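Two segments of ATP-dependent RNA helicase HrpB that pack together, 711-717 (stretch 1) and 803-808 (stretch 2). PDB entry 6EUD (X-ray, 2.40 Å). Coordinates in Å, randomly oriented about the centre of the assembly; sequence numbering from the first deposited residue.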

# COMPACT_ATOMS: atom_id res chain seq x y z
N THR A 711 47.28 19.59 -9.60
CA THR A 711 48.58 20.23 -9.86
C THR A 711 49.08 20.95 -8.61
O THR A 711 48.46 21.91 -8.15
CB THR A 711 48.53 21.25 -11.02
OG1 THR A 711 47.96 20.65 -12.18
CG2 THR A 711 49.94 21.77 -11.34
N VAL A 712 50.19 20.48 -8.06
CA VAL A 712 50.77 21.06 -6.84
C VAL A 712 51.65 22.28 -7.18
O VAL A 712 51.88 22.58 -8.36
CB VAL A 712 51.58 19.98 -6.07
CG1 VAL A 712 50.65 18.96 -5.46
CG2 VAL A 712 52.58 19.32 -6.99
N PRO A 713 52.13 23.02 -6.16
CA PRO A 713 52.92 24.23 -6.47
C PRO A 713 54.13 24.04 -7.40
O PRO A 713 54.45 24.99 -8.12
CB PRO A 713 53.38 24.68 -5.09
CG PRO A 713 52.20 24.31 -4.21
CD PRO A 713 51.70 23.00 -4.75
N THR A 714 54.78 22.88 -7.40
CA THR A 714 55.92 22.66 -8.27
C THR A 714 55.51 22.50 -9.72
O THR A 714 56.35 22.57 -10.61
CB THR A 714 56.73 21.42 -7.85
OG1 THR A 714 55.88 20.26 -7.85
CG2 THR A 714 57.31 21.61 -6.47
N GLY A 715 54.23 22.27 -9.98
CA GLY A 715 53.78 22.00 -11.33
C GLY A 715 53.55 20.51 -11.58
O GLY A 715 52.98 20.13 -12.61
N SER A 716 54.00 19.68 -10.64
CA SER A 716 53.74 18.24 -10.73
C SER A 716 52.24 17.95 -10.72
O SER A 716 51.45 18.65 -10.07
CB SER A 716 54.42 17.49 -9.58
OG SER A 716 55.83 17.48 -9.71
N ARG A 717 51.84 16.92 -11.46
CA ARG A 717 50.46 16.48 -11.47
C ARG A 717 50.31 15.22 -10.64
O ARG A 717 50.71 14.14 -11.08
CB ARG A 717 49.98 16.25 -12.91
CG ARG A 717 50.34 17.38 -13.86
CD ARG A 717 49.29 17.56 -14.92
NE ARG A 717 48.02 17.95 -14.32
CZ ARG A 717 46.83 17.72 -14.86
NH1 ARG A 717 46.72 17.06 -16.01
NH2 ARG A 717 45.74 18.12 -14.23
N ALA A 803 59.19 30.09 -1.85
CA ALA A 803 58.94 29.99 -3.29
C ALA A 803 59.13 28.56 -3.78
O ALA A 803 60.19 27.96 -3.57
CB ALA A 803 59.86 30.92 -4.05
N PRO A 804 58.09 28.01 -4.43
CA PRO A 804 58.17 26.66 -5.00
C PRO A 804 59.20 26.58 -6.11
O PRO A 804 59.25 27.47 -6.96
CB PRO A 804 56.75 26.43 -5.53
CG PRO A 804 56.20 27.78 -5.75
CD PRO A 804 56.77 28.62 -4.65
N THR A 805 60.02 25.53 -6.09
CA THR A 805 60.94 25.26 -7.19
C THR A 805 60.13 24.85 -8.42
O THR A 805 59.60 23.74 -8.48
CB THR A 805 61.95 24.14 -6.85
OG1 THR A 805 61.25 22.93 -6.55
CG2 THR A 805 62.81 24.54 -5.65
N ARG A 806 60.02 25.76 -9.39
CA ARG A 806 59.23 25.52 -10.60
C ARG A 806 59.80 24.36 -11.42
O ARG A 806 60.89 24.48 -12.01
CB ARG A 806 59.14 26.79 -11.45
CG ARG A 806 57.83 26.93 -12.22
CD ARG A 806 56.67 26.42 -11.39
NE ARG A 806 55.48 26.13 -12.19
CZ ARG A 806 54.33 25.72 -11.67
NH1 ARG A 806 54.20 25.55 -10.36
NH2 ARG A 806 53.29 25.48 -12.46
N ARG A 807 59.08 23.23 -11.46
CA ARG A 807 59.51 22.06 -12.23
C ARG A 807 59.35 22.30 -13.73
O ARG A 807 60.21 21.93 -14.53
CB ARG A 807 58.70 20.82 -11.82
CG ARG A 807 59.53 19.69 -11.20
CD ARG A 807 59.08 18.33 -11.71
NE ARG A 807 57.65 18.33 -12.05
CZ ARG A 807 57.15 17.84 -13.17
NH1 ARG A 807 57.95 17.28 -14.07
NH2 ARG A 807 55.84 17.88 -13.40
N THR A 808 58.23 22.92 -14.10
CA THR A 808 57.89 23.17 -15.49
C THR A 808 58.30 24.58 -15.92
O THR A 808 57.48 25.36 -16.41
CB THR A 808 56.38 22.95 -15.74
OG1 THR A 808 55.63 23.57 -14.69
CG2 THR A 808 56.05 21.45 -15.76

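The contact is a small loop-against-loop packing, burying 379 Å² in total, in which a tight turn of stretch 1 is held by one good backbone hydrogen bond and flanked by proline and arginine side chains of stretch 2. Val712 to Gly715 form a type I beta turn, closed by Gly715 N donating to Val712 O at 2.9 Å; Val712 N also donates to Ser716 O at 3.0 Å, linking the first residue of the turn to the residue just after it. The turn leaves the carbonyl of Thr714 free to face stretch 2, where Arg807 N donates to Thr714 O at 2.9 Å with a favourable angle of 154°. Measured between CA atoms, the two stretches come nearest at Thr714 and Arg806, 5.0 Å from CA to CA.

Pro713 CB meets Pro804 CB at 3.8 Å, an apolar contact between two rings, and Thr714 CG2 rests 3.7 Å from Thr805 O. Arg806 starts away from stretch 1, but its guanidinium returns to lay one face over the Thr714–Gly715 peptide, with NH1 3.4 Å from Thr714 C. Gly715 suits this crowded site: its positive phi disfavours a side chain, and a CB would point toward stretch 2 and clash with Thr808 OG1. Beyond it, Arg807 NE makes a weak hydrogen bond to Ser716 OG, 3.1 Å at 124°.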